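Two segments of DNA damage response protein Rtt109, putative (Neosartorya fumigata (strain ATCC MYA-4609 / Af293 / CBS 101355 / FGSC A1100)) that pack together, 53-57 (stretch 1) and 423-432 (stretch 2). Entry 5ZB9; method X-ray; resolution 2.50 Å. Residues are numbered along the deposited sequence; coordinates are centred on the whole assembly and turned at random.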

ATOM      1  N   GLU A  53       0.097   6.954  10.113  1.00 30.95           N
ATOM      2  CA  GLU A  53      -0.300   8.208   9.493  1.00 32.08           C
ATOM      3  C   GLU A  53      -1.221   7.888   8.319  1.00 29.73           C
ATOM      4  O   GLU A  53      -0.832   7.150   7.420  1.00 28.68           O
ATOM      5  N   ASN A  54      -2.446   8.409   8.337  1.00 27.34           N
ATOM      6  CA  ASN A  54      -3.376   8.184   7.233  1.00 26.45           C
ATOM      7  C   ASN A  54      -3.196   9.183   6.103  1.00 29.43           C
ATOM      8  O   ASN A  54      -2.981  10.367   6.346  1.00 30.34           O
ATOM      9  N   HIS A  55      -3.295   8.699   4.869  1.00 27.86           N
ATOM     10  CA  HIS A  55      -3.286   9.556   3.689  1.00 24.39           C
ATOM     11  C   HIS A  55      -4.405   9.172   2.748  1.00 24.66           C
ATOM     12  O   HIS A  55      -4.611   7.990   2.471  1.00 26.15           O
ATOM     13  N   PHE A  56      -5.115  10.169   2.238  1.00 22.50           N
ATOM     14  CA  PHE A  56      -6.139   9.909   1.244  1.00 24.94           C
ATOM     15  C   PHE A  56      -6.070  10.921   0.111  1.00 26.10           C
ATOM     16  O   PHE A  56      -6.030  12.124   0.339  1.00 28.90           O
ATOM     17  N   LEU A  57      -6.050  10.421  -1.115  1.00 23.55           N
ATOM     18  CA  LEU A  57      -6.022  11.276  -2.283  1.00 20.02           C
ATOM     19  C   LEU A  57      -7.280  11.065  -3.099  1.00 24.12           C
ATOM     20  O   LEU A  57      -7.545   9.952  -3.558  1.00 23.38           O
ATOM     21  N   ASP A 423     -11.511  13.886  12.588  1.00 41.12           N
ATOM     22  CA  ASP A 423     -11.965  14.586  11.385  1.00 40.10           C
ATOM     23  C   ASP A 423     -11.651  13.833  10.096  1.00 36.73           C
ATOM     24  O   ASP A 423     -12.424  13.891   9.129  1.00 32.48           O
ATOM     25  N   TYR A 424     -10.515  13.141  10.080  1.00 30.00           N
ATOM     26  CA  TYR A 424     -10.136  12.331   8.927  1.00 34.76           C
ATOM     27  C   TYR A 424     -11.168  11.223   8.707  1.00 32.94           C
ATOM     28  O   TYR A 424     -11.677  11.054   7.590  1.00 28.20           O
ATOM     29  N   LYS A 425     -11.478  10.483   9.773  1.00 30.72           N
ATOM     30  CA  LYS A 425     -12.557   9.493   9.743  1.00 31.26           C
ATOM     31  C   LYS A 425     -13.868  10.086   9.236  1.00 31.01           C
ATOM     32  O   LYS A 425     -14.571   9.466   8.441  1.00 33.75           O
ATOM     33  N   ALA A 426     -14.195  11.295   9.685  1.00 31.42           N
ATOM     34  CA  ALA A 426     -15.439  11.933   9.258  1.00 31.73           C
ATOM     35  C   ALA A 426     -15.383  12.280   7.781  1.00 29.46           C
ATOM     36  O   ALA A 426     -16.397  12.244   7.092  1.00 32.12           O
ATOM     37  N   ALA A 427     -14.191  12.608   7.290  1.00 33.06           N
ATOM     38  CA  ALA A 427     -14.026  12.944   5.880  1.00 30.78           C
ATOM     39  C   ALA A 427     -14.241  11.717   5.004  1.00 30.17           C
ATOM     40  O   ALA A 427     -14.910  11.798   3.973  1.00 28.60           O
ATOM     41  N   ILE A 428     -13.678  10.582   5.414  1.00 28.68           N
ATOM     42  CA  ILE A 428     -13.827   9.343   4.643  1.00 35.73           C
ATOM     43  C   ILE A 428     -15.254   8.799   4.736  1.00 36.12           C
ATOM     44  O   ILE A 428     -15.847   8.412   3.729  1.00 33.82           O
ATOM     45  N   ASN A 429     -15.811   8.784   5.943  1.00 35.34           N
ATOM     46  CA  ASN A 429     -17.172   8.297   6.125  1.00 34.43           C
ATOM     47  C   ASN A 429     -18.193   9.127   5.368  1.00 38.89           C
ATOM     48  O   ASN A 429     -19.136   8.577   4.806  1.00 46.50           O
ATOM     49  N   PHE A 430     -18.008  10.445   5.350  1.00 35.62           N
ATOM     50  CA  PHE A 430     -18.900  11.319   4.597  1.00 32.55           C
ATOM     51  C   PHE A 430     -18.909  10.914   3.127  1.00 38.55           C
ATOM     52  O   PHE A 430     -19.962  10.837   2.496  1.00 43.73           O
ATOM     53  N   LEU A 431     -17.723  10.652   2.592  1.00 36.37           N
ATOM     54  CA  LEU A 431     -17.575  10.278   1.196  1.00 37.56           C
ATOM     55  C   LEU A 431     -18.287   8.963   0.909  1.00 36.93           C
ATOM     56  O   LEU A 431     -18.951   8.810  -0.114  1.00 38.54           O
ATOM     57  N   ILE A 432     -18.143   8.017   1.827  1.00 39.53           N
ATOM     58  CA  ILE A 432     -18.758   6.707   1.683  1.00 48.39           C
ATOM     59  C   ILE A 432     -20.281   6.818   1.746  1.00 48.84           C
ATOM     60  O   ILE A 432     -20.988   6.054   1.102  1.00 57.80           O
TER

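At the apolar centre of this contact lies Phe56, which the strand of stretch 1 sends toward the helix of stretch 2. Its chi1 is t (179°) and its chi2 is 74°, so the ring reaches out from the strand and runs along the helix toward its C-terminal end. Three helix residues meet Phe56, whose large flat ring offers a face to Ile428 and a far end to Leu431. Ile428 has a CA-to-CB bond that points sideways, but with chi1 and chi2 both m (-55° and -52°) the end of its side chain comes nearer the strand. Its CD1 lies 3.7 Å from Phe56 CG and sits over one face of the ring, 4.0 Å from the centroid and 23° off the normal, a CH-pi contact. A methyl group at the tip of a flexible branch suits this place, since it can be set down on an aromatic face that the CB alone would not reach.

One helical turn from Tyr424 brings Ile428 to the ring, and a further three residues bring Leu431, the spacing expected when a helix presents one side to its neighbour. Leu431 points toward the strand, with chi1 t (-177°) and chi2 p (54°), and its branched end places a methyl, CD2, against the tip of the ring, 3.6 Å from Phe56 CZ. Ala427 also points toward the strand, but its CB stays 6.7 Å from Phe56 CD2, too far for contact.

Tyr424 covers the other part of the contact. With chi1 t (178°) and chi2 92°, its ring extends from the helix to the strand, where it touches three successive residues. Its CE1 is 4.0 Å from Phe56 CB, an apolar contact, and its OH is 3.4 Å from the same Phe56 CB. Against one face of the ring lies Asn54, which points toward the helix with chi1 m (-59°) and chi2 -23°. Asn54 CB is 3.4 Å from Tyr424 CZ and 3.6 Å from the ring centroid, 23° off the normal, a CH-pi contact. Asparagine is short enough for its CB to rest on the ring face, and its ND2 also lies close, 3.5 Å from Tyr424 CD2; the partly exposed site tolerates a polar group.

The alternation of the strand explains why Asn54 and Phe56 share the side facing the helix, while His55 between them points away with chi1 m (-66°). His55 reaches the contact through its backbone: its O lies 3.4 Å from Tyr424 OH. No hydrogen bond joins the two stretches, and the tyrosine hydroxyl is satisfied elsewhere in the structure. Tyrosine thus combines a broad apolar ring with a polar tip that has its own partner, which suits a buried position.

Farther out, Lys425 points away from the strand and is exposed, as befits a charged side chain, while Asp423 and Asn429 are out of reach. Apolar packing and two CH-pi contacts therefore hold the contact, burying 279 Å².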

ATOM      1  CB  GLU A  53       0.944   8.991   9.042  1.00 32.33           C
ATOM      2  CG  GLU A  53       0.695  10.277   8.253  1.00 41.68           C
ATOM      3  CD  GLU A  53       2.001  10.950   7.794  1.00 49.66           C
ATOM      4  OE1 GLU A  53       3.084  10.448   8.151  1.00 46.36           O
ATOM      5  OE2 GLU A  53       1.952  11.982   7.081  1.00 48.17           O
ATOM      6  CB  ASN A  54      -4.827   8.255   7.705  1.00 34.76           C
ATOM      7  CG  ASN A  54      -5.150   7.244   8.778  1.00 36.31           C
ATOM      8  OD1 ASN A  54      -4.481   6.221   8.915  1.00 44.81           O
ATOM      9  ND2 ASN A  54      -6.190   7.524   9.547  1.00 39.56           N
ATOM     10  CB  HIS A  55      -1.963   9.461   2.939  1.00 20.34           C
ATOM     11  CG  HIS A  55      -0.799  10.005   3.694  1.00 25.51           C
ATOM     12  ND1 HIS A  55      -0.398  11.318   3.591  1.00 26.16           N
ATOM     13  CD2 HIS A  55       0.062   9.413   4.554  1.00 26.51           C
ATOM     14  CE1 HIS A  55       0.659  11.514   4.360  1.00 29.72           C
ATOM     15  NE2 HIS A  55       0.960  10.372   4.954  1.00 29.68           N
ATOM     16  CB  PHE A  56      -7.524   9.928   1.875  1.00 28.21           C
ATOM     17  CG  PHE A  56      -8.624   9.695   0.889  1.00 27.58           C
ATOM     18  CD1 PHE A  56      -8.850   8.432   0.375  1.00 23.85           C
ATOM     19  CD2 PHE A  56      -9.424  10.741   0.466  1.00 23.46           C
ATOM     20  CE1 PHE A  56      -9.854   8.217  -0.542  1.00 28.80           C
ATOM     21  CE2 PHE A  56     -10.427  10.530  -0.446  1.00 25.05           C
ATOM     22  CZ  PHE A  56     -10.644   9.268  -0.954  1.00 27.28           C
ATOM     23  CB  LEU A  57      -4.786  10.991  -3.144  1.00 18.83           C
ATOM     24  CG  LEU A  57      -4.766  11.646  -4.533  1.00 21.88           C
ATOM     25  CD1 LEU A  57      -4.668  13.166  -4.425  1.00 18.76           C
ATOM     26  CD2 LEU A  57      -3.628  11.097  -5.388  1.00 21.73           C
ATOM     27  CB  ASP A 423     -11.348  15.982  11.322  1.00 43.75           C
ATOM     28  CG  ASP A 423     -11.913  16.909  12.375  1.00 46.72           C
ATOM     29  OD1 ASP A 423     -12.965  16.565  12.947  1.00 48.69           O
ATOM     30  OD2 ASP A 423     -11.313  17.979  12.622  1.00 48.46           O
ATOM     31  CB  TYR A 424      -8.731  11.744   9.112  1.00 33.64           C
ATOM     32  CG  TYR A 424      -8.286  10.859   7.972  1.00 33.55           C
ATOM     33  CD1 TYR A 424      -7.574  11.381   6.895  1.00 35.36           C
ATOM     34  CD2 TYR A 424      -8.584   9.501   7.966  1.00 29.34           C
ATOM     35  CE1 TYR A 424      -7.170  10.572   5.843  1.00 27.10           C
ATOM     36  CE2 TYR A 424      -8.195   8.687   6.918  1.00 36.02           C
ATOM     37  CZ  TYR A 424      -7.483   9.224   5.862  1.00 34.30           C
ATOM     38  OH  TYR A 424      -7.090   8.405   4.828  1.00 29.94           O
ATOM     39  CB  LYS A 425     -12.782   8.893  11.129  1.00 35.92           C
ATOM     40  CG  LYS A 425     -11.741   7.873  11.574  1.00 50.93           C
ATOM     41  CD  LYS A 425     -11.918   7.523  13.061  1.00 62.71           C
ATOM     42  CE  LYS A 425     -11.494   6.090  13.376  1.00 67.07           C
ATOM     43  NZ  LYS A 425     -12.427   5.082  12.778  1.00 68.29           N
ATOM     44  CB  ALA A 426     -15.724  13.182  10.092  1.00 27.17           C
ATOM     45  CB  ALA A 427     -12.647  13.551   5.626  1.00 29.18           C
ATOM     46  CB  ILE A 428     -12.835   8.242   5.102  1.00 35.04           C
ATOM     47  CG1 ILE A 428     -11.391   8.754   5.055  1.00 33.67           C
ATOM     48  CG2 ILE A 428     -12.980   6.999   4.240  1.00 32.20           C
ATOM     49  CD1 ILE A 428     -11.000   9.365   3.727  1.00 27.96           C
ATOM     50  CB  ASN A 429     -17.531   8.262   7.600  1.00 30.23           C
ATOM     51  CG  ASN A 429     -16.806   7.173   8.335  1.00 36.07           C
ATOM     52  OD1 ASN A 429     -16.465   6.140   7.756  1.00 46.68           O
ATOM     53  ND2 ASN A 429     -16.552   7.393   9.618  1.00 37.16           N
ATOM     54  CB  PHE A 430     -18.480  12.785   4.736  1.00 31.87           C
ATOM     55  CG  PHE A 430     -19.433  13.753   4.087  1.00 37.70           C
ATOM     56  CD1 PHE A 430     -20.474  14.319   4.816  1.00 32.49           C
ATOM     57  CD2 PHE A 430     -19.293  14.097   2.749  1.00 34.20           C
ATOM     58  CE1 PHE A 430     -21.352  15.206   4.222  1.00 30.51           C
ATOM     59  CE2 PHE A 430     -20.177  14.980   2.144  1.00 35.52           C
ATOM     60  CZ  PHE A 430     -21.206  15.537   2.882  1.00 34.14           C
ATOM     61  CB  LEU A 431     -16.091  10.174   0.832  1.00 30.56           C
ATOM     62  CG  LEU A 431     -15.742   9.849  -0.624  1.00 37.99           C
ATOM     63  CD1 LEU A 431     -16.413  10.831  -1.588  1.00 26.28           C
ATOM     64  CD2 LEU A 431     -14.227   9.838  -0.819  1.00 30.93           C
ATOM     65  CB  ILE A 432     -18.248   5.736   2.770  1.00 51.78           C
ATOM     66  CG1 ILE A 432     -16.739   5.534   2.628  1.00 44.04           C
ATOM     67  CG2 ILE A 432     -18.960   4.396   2.687  1.00 54.15           C
ATOM     68  CD1 ILE A 432     -16.143   4.666   3.715  1.00 52.39           C
TER